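Local coordinates for putative metal-dependent phosphoesterase (PDB 3O0F), which acts as a metal-dependent phosphoesterase of the PHP family, binding adenosine monophosphate beside a cluster of two iron ions and one zinc ion, at residues D49-A54 / T74-V79; H18-F23 / G259-G264. One frame throughout, in Å; residues are numbered along the deposited sequence. Where two conformers were deposited one is given.

Interaction 1. Residues D49-A54 / T74-V79; sequences DHDTTA and TEITAV. With ZN (zinc ion), chain C; FE (Fe (III) ion), chain D; FE (Fe (III) ion), chain E.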
loop_
_atom_site.group_PDB
_atom_site.type_symbol
_atom_site.label_atom_id
_atom_site.label_comp_id
_atom_site.label_asym_id
_atom_site.label_seq_id
_atom_site.Cartn_x
_atom_site.Cartn_y
_atom_site.Cartn_z
ATOM N N ASP A 49 2.508 -2.035 4.466
ATOM C CA ASP A 49 3.376 -2.541 3.415
ATOM C C ASP A 49 2.681 -3.477 2.403
ATOM O O ASP A 49 1.683 -4.123 2.721
ATOM C CB ASP A 49 4.590 -3.255 4.023
ATOM C CG ASP A 49 5.567 -2.280 4.664
ATOM O OD1 ASP A 49 6.034 -1.376 3.927
ATOM O OD2 ASP A 49 5.847 -2.426 5.875
ATOM N N HIS A 50 3.247 -3.546 1.198
ATOM C CA HIS A 50 2.705 -4.342 0.088
ATOM C C HIS A 50 2.783 -5.838 0.399
ATOM O O HIS A 50 3.853 -6.336 0.713
ATOM C CB HIS A 50 3.521 -4.079 -1.176
ATOM C CG HIS A 50 3.423 -2.683 -1.664
ATOM N ND1 HIS A 50 2.357 -2.243 -2.417
ATOM C CD2 HIS A 50 4.248 -1.618 -1.510
ATOM C CE1 HIS A 50 2.519 -0.963 -2.689
ATOM N NE2 HIS A 50 3.667 -0.571 -2.175
ATOM N N ASP A 51 1.636 -6.518 0.352
ATOM C CA ASP A 51 1.538 -8.002 0.350
ATOM C C ASP A 51 2.291 -8.731 1.493
ATOM O O ASP A 51 2.923 -9.758 1.276
ATOM C CB ASP A 51 1.973 -8.508 -1.025
ATOM C CG ASP A 51 1.223 -7.820 -2.145
ATOM O OD1 ASP A 51 -0.025 -7.899 -2.127
ATOM O OD2 ASP A 51 1.853 -7.187 -3.033
ATOM N N THR A 52 2.251 -8.149 2.692
ATOM C CA THR A 52 3.015 -8.657 3.824
ATOM C C THR A 52 2.518 -8.116 5.169
ATOM O O THR A 52 1.927 -7.022 5.252
ATOM C CB THR A 52 4.527 -8.293 3.688
ATOM O OG1 THR A 52 5.304 -9.030 4.649
ATOM C CG2 THR A 52 4.757 -6.753 3.868
ATOM N N THR A 53 2.824 -8.881 6.222
ATOM C CA THR A 53 2.743 -8.408 7.620
ATOM C C THR A 53 4.111 -8.439 8.288
ATOM O O THR A 53 4.212 -8.415 9.518
ATOM C CB THR A 53 1.797 -9.327 8.435
ATOM O OG1 THR A 53 2.317 -10.672 8.408
ATOM C CG2 THR A 53 0.422 -9.308 7.823
ATOM N N ALA A 54 5.187 -8.476 7.501
ATOM C CA ALA A 54 6.530 -8.749 8.076
ATOM C C ALA A 54 7.018 -7.670 9.058
ATOM O O ALA A 54 7.778 -7.963 9.993
ATOM C CB ALA A 54 7.572 -8.999 6.938
ATOM N N THR A 74 -1.976 -3.767 5.637
ATOM C CA THR A 74 -1.240 -4.326 4.488
ATOM C C THR A 74 -1.860 -3.724 3.237
ATOM O O THR A 74 -3.078 -3.574 3.171
ATOM C CB THR A 74 -1.398 -5.837 4.403
ATOM O OG1 THR A 74 -0.795 -6.466 5.526
ATOM C CG2 THR A 74 -0.760 -6.385 3.096
ATOM N N GLU A 75 -1.062 -3.382 2.232
ATOM C CA GLU A 75 -1.625 -2.950 0.953
ATOM C C GLU A 75 -1.530 -4.147 0.002
ATOM O O GLU A 75 -0.453 -4.647 -0.311
ATOM C CB GLU A 75 -0.896 -1.722 0.379
ATOM C CG GLU A 75 -1.500 -1.320 -0.923
ATOM C CD GLU A 75 -1.053 0.048 -1.440
ATOM O OE1 GLU A 75 -0.120 0.579 -0.906
ATOM O OE2 GLU A 75 -1.726 0.613 -2.329
ATOM N N ILE A 76 -2.683 -4.632 -0.419
ATOM C CA ILE A 76 -2.742 -5.865 -1.175
ATOM C C ILE A 76 -2.871 -5.521 -2.652
ATOM O O ILE A 76 -3.797 -4.789 -3.061
ATOM C CB ILE A 76 -3.941 -6.744 -0.750
ATOM C CG1 ILE A 76 -3.897 -6.978 0.764
ATOM C CG2 ILE A 76 -3.941 -8.090 -1.534
ATOM C CD1 ILE A 76 -5.096 -7.733 1.322
ATOM N N THR A 77 -1.975 -6.108 -3.436
ATOM C CA THR A 77 -1.989 -5.953 -4.889
ATOM C C THR A 77 -3.115 -6.808 -5.490
ATOM O O THR A 77 -3.209 -7.994 -5.201
ATOM C CB THR A 77 -0.607 -6.448 -5.472
ATOM O OG1 THR A 77 0.471 -5.906 -4.705
ATOM C CG2 THR A 77 -0.402 -6.056 -6.949
ATOM N N ALA A 78 -3.962 -6.214 -6.312
ATOM C CA ALA A 78 -5.094 -6.897 -6.849
ATOM C C ALA A 78 -5.432 -6.371 -8.255
ATOM O O ALA A 78 -4.841 -5.394 -8.717
ATOM C CB ALA A 78 -6.312 -6.790 -5.883
ATOM N N VAL A 79 -6.351 -7.055 -8.926
ATOM C CA VAL A 79 -6.813 -6.653 -10.251
ATOM C C VAL A 79 -8.312 -6.854 -10.385
ATOM O O VAL A 79 -8.864 -7.808 -9.842
ATOM C CB VAL A 79 -6.085 -7.440 -11.396
ATOM C CG1 VAL A 79 -6.199 -8.951 -11.189
ATOM C CG2 VAL A 79 -6.669 -7.056 -12.745
HETATM ZN ZN ZN C . 4.585 1.342 -2.152
HETATM FE FE FE D . -1.013 1.862 -3.930
HETATM FE FE FE E . 0.553 2.626 -0.942
HETATM O O HOH W 1 0.269 -3.661 -3.050
HETATM O O HOH W 2 -1.693 -9.761 -3.516
HETATM O O HOH W 3 -0.635 3.253 -2.533
#
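T74 meets the loop 49-54 with both branches of its side chain. Its OG1 donates to T52 O at 2.8 Å, coming from above that carbonyl plane, while CG2, anti to the backbone N, packs against D49 O at 3.4 Å. Its main polar partner is Y92 OH, hydrogen-bonded to OG1. At E75 the backbones join: E75 N donates to D49 O at 2.9 Å, and E75 O receives D51 N, a single bridge centred on H50. The extended E75 side chain runs alongside the H50 ring, with carboxylate and ring planes 15° apart. H50 NE2 takes zinc; E75 splits its oxygens between the two irons. A water in the ring plane at the edge accepts from H50 ND1 at 2.6 Å and donates to E75 O and T77 OG1; zinc and this water together hold the ring's rotation. The I76 side chain points away from the loop and packs on helices 97-124 and 185-194. T77 then takes the D51 carboxylate with two donors on its syn sides: T77 N reaches D51 OD1 at 3.0 Å, almost straight at 174°, and T77 OG1 reaches D51 OD2 at 2.5 Å. R110, which also binds AMP, makes a salt bridge to D51 OD2. An alanine at D51 would probably leave T77 N and OG1 without their acceptors and R110 without this salt-bridge partner. Loop and strand thus present zinc and iron ligands side by side, the arrangement of the trinuclear metal site of the PHP fold.

Interaction 2. Residues H18-F23 / G259-G264; sequences HCHTVF and GSDWHG. With FE (Fe (III) ion), chain E; ZN (zinc ion), chain C; EDO (1,2-ethanediol), chain G.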
loop_
_atom_site.group_PDB
_atom_site.type_symbol
_atom_site.label_atom_id
_atom_site.label_comp_id
_atom_site.label_asym_id
_atom_site.label_seq_id
_atom_site.Cartn_x
_atom_site.Cartn_y
_atom_site.Cartn_z
ATOM N N HIS A 18 -1.748 5.028 5.753
ATOM C CA HIS A 18 -1.180 4.518 4.509
ATOM C C HIS A 18 0.330 4.832 4.421
ATOM O O HIS A 18 0.722 5.802 3.769
ATOM C CB HIS A 18 -1.921 5.168 3.360
ATOM C CG HIS A 18 -1.762 4.468 2.054
ATOM N ND1 HIS A 18 -2.657 4.640 1.008
ATOM C CD2 HIS A 18 -0.797 3.627 1.603
ATOM C CE1 HIS A 18 -2.258 3.902 -0.016
ATOM N NE2 HIS A 18 -1.136 3.283 0.321
ATOM N N CYS A 19 1.155 4.021 5.077
ATOM C CA CYS A 19 2.602 4.289 5.201
ATOM C C CYS A 19 3.380 2.999 4.922
ATOM O O CYS A 19 3.005 1.932 5.423
ATOM C CB CYS A 19 2.957 4.811 6.586
ATOM S SG CYS A 19 1.980 6.221 7.122
ATOM N N HIS A 20 4.418 3.109 4.079
ATOM C CA HIS A 20 5.281 2.002 3.676
ATOM C C HIS A 20 6.681 2.104 4.302
ATOM O O HIS A 20 7.167 3.205 4.554
ATOM C CB HIS A 20 5.398 1.995 2.156
ATOM C CG HIS A 20 4.100 1.756 1.465
ATOM N ND1 HIS A 20 3.713 0.525 1.023
ATOM C CD2 HIS A 20 3.084 2.600 1.158
ATOM C CE1 HIS A 20 2.513 0.605 0.481
ATOM N NE2 HIS A 20 2.103 1.848 0.564
ATOM N N THR A 21 7.331 0.950 4.489
ATOM C CA THR A 21 8.608 0.851 5.142
ATOM C C THR A 21 9.546 0.006 4.306
ATOM O O THR A 21 9.182 -0.475 3.245
ATOM C CB THR A 21 8.466 0.207 6.568
ATOM O OG1 THR A 21 8.277 -1.217 6.462
ATOM C CG2 THR A 21 7.305 0.899 7.374
ATOM N N VAL A 22 10.731 -0.215 4.821
ATOM C CA VAL A 22 11.682 -1.173 4.236
ATOM C C VAL A 22 11.178 -2.612 4.070
ATOM O O VAL A 22 11.738 -3.348 3.275
ATOM C CB VAL A 22 13.029 -1.241 5.089
ATOM C CG1 VAL A 22 13.830 0.060 4.940
ATOM C CG2 VAL A 22 12.763 -1.585 6.539
ATOM N N PHE A 23 10.134 -3.020 4.795
ATOM C CA PHE A 23 9.524 -4.348 4.548
ATOM C C PHE A 23 8.782 -4.421 3.209
ATOM O O PHE A 23 8.414 -5.517 2.750
ATOM C CB PHE A 23 8.675 -4.807 5.709
ATOM C CG PHE A 23 9.470 -5.129 6.914
ATOM C CD1 PHE A 23 10.049 -6.387 7.068
ATOM C CD2 PHE A 23 9.677 -4.169 7.899
ATOM C CE1 PHE A 23 10.856 -6.654 8.170
ATOM C CE2 PHE A 23 10.457 -4.445 9.002
ATOM C CZ PHE A 23 11.038 -5.701 9.129
ATOM N N GLY A 259 -4.647 9.049 3.689
ATOM C CA GLY A 259 -3.309 8.684 4.078
ATOM C C GLY A 259 -2.313 9.298 3.114
ATOM O O GLY A 259 -2.696 9.773 2.057
ATOM N N SER A 260 -1.036 9.274 3.482
ATOM C CA SER A 260 0.005 9.956 2.715
ATOM C C SER A 260 0.580 9.111 1.598
ATOM O O SER A 260 1.056 9.665 0.623
ATOM C CB SER A 260 1.143 10.363 3.616
ATOM O OG SER A 260 1.723 9.224 4.235
ATOM N N ASP A 261 0.525 7.783 1.724
ATOM C CA ASP A 261 1.314 6.900 0.886
ATOM C C ASP A 261 2.810 7.231 1.039
ATOM O O ASP A 261 3.558 7.182 0.086
ATOM C CB ASP A 261 0.912 7.044 -0.576
ATOM C CG ASP A 261 0.718 5.735 -1.243
ATOM O OD1 ASP A 261 1.351 4.761 -0.794
ATOM O OD2 ASP A 261 -0.096 5.677 -2.171
ATOM N N TRP A 262 3.221 7.569 2.259
ATOM C CA TRP A 262 4.602 7.804 2.547
ATOM C C TRP A 262 5.442 6.579 2.259
ATOM O O TRP A 262 5.088 5.448 2.629
ATOM C CB TRP A 262 4.724 8.169 4.015
ATOM C CG TRP A 262 6.057 8.502 4.570
ATOM C CD1 TRP A 262 6.701 9.683 4.479
ATOM C CD2 TRP A 262 6.826 7.684 5.460
ATOM N NE1 TRP A 262 7.861 9.650 5.226
ATOM C CE2 TRP A 262 7.924 8.448 5.881
ATOM C CE3 TRP A 262 6.677 6.375 5.956
ATOM C CZ2 TRP A 262 8.896 7.937 6.715
ATOM C CZ3 TRP A 262 7.632 5.874 6.819
ATOM C CH2 TRP A 262 8.735 6.661 7.187
ATOM N N HIS A 263 6.569 6.833 1.612
ATOM C CA HIS A 263 7.587 5.833 1.377
ATOM C C HIS A 263 8.941 6.397 1.810
ATOM O O HIS A 263 9.987 5.992 1.295
ATOM C CB HIS A 263 7.646 5.502 -0.120
ATOM C CG HIS A 263 6.479 4.724 -0.646
ATOM N ND1 HIS A 263 5.193 5.211 -0.702
ATOM C CD2 HIS A 263 6.432 3.496 -1.209
ATOM C CE1 HIS A 263 4.403 4.315 -1.257
ATOM N NE2 HIS A 263 5.133 3.266 -1.575
ATOM N N GLY A 264 8.931 7.361 2.722
ATOM C CA GLY A 264 10.162 7.996 3.152
ATOM C C GLY A 264 10.789 8.777 2.013
ATOM O O GLY A 264 10.112 9.536 1.305
HETATM FE FE FE E . 0.553 2.626 -0.942
HETATM ZN ZN ZN C . 4.585 1.342 -2.152
HETATM C C1 EDO G . 8.224 12.933 6.593
HETATM O O1 EDO G . 7.640 12.853 5.249
HETATM C C2 EDO G . 9.740 12.738 6.634
HETATM O O2 EDO G . 10.131 11.346 6.478
HETATM O O HOH W 3 -0.635 3.253 -2.533
#
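H20 and H263 form the dense part of the contact, their rings in an offset stack with centroids 4.2 Å apart and planes at 18°. H20 CD2 comes within 3.2 Å of H263 CE1, and H20 CB lies over the H263 face in a CH-pi contact. H20 N donates to W262 O at 2.8 Å, nearly along the C=O axis. The looser part is at H18 O, where the bonds from D261 N and W262 N are weak. CG of H18, anti to the backbone N (chi1 -162°), carries the ring alongside the D261 side chain, with D261 CG over one face. G259 CA lies 3.8 Å from H18 CB, and a CB on the glycine would clash there. W262 is buried against helix 30-39; its CE3 meets C19 CB and H20 O, and NE1 donates to ethanediol O2. H263 ND1 gives its N-H to D261 O at 2.7 Å, which turns NE2 to the zinc. H18 NE2, H20 NE2 and D261 OD1 converge on one iron, with E231 holding H18 ND1 and H234 holding D261 OD2. D261 OD2 also accepts from the iron-bridging water at 2.5 Å, consistent with a solvent nucleophile poised for phosphoester hydrolysis.

In the fold
The two contacts, centres 12 Å apart, sit on the same mixed sheet and face one metal cluster. Along the chain, interaction 1 is nested inside the long loop closed by interaction 2. Interaction 1 joins the loop after strand 44-47 to strand 70-80; interaction 2 brings the end of strand 15-19 to the loop after strand 255-258, so the outermost strands approach each other, as in the distorted barrel of PHP proteins. D49 OD1 accepts from T21 N at 2.7 Å and also bonds S24 OG. Zinc takes one ligand from each contact; the shared iron takes E75 from interaction 1 and H18, H20 and D261 from interaction 2, so the site depends on both ends of the chain.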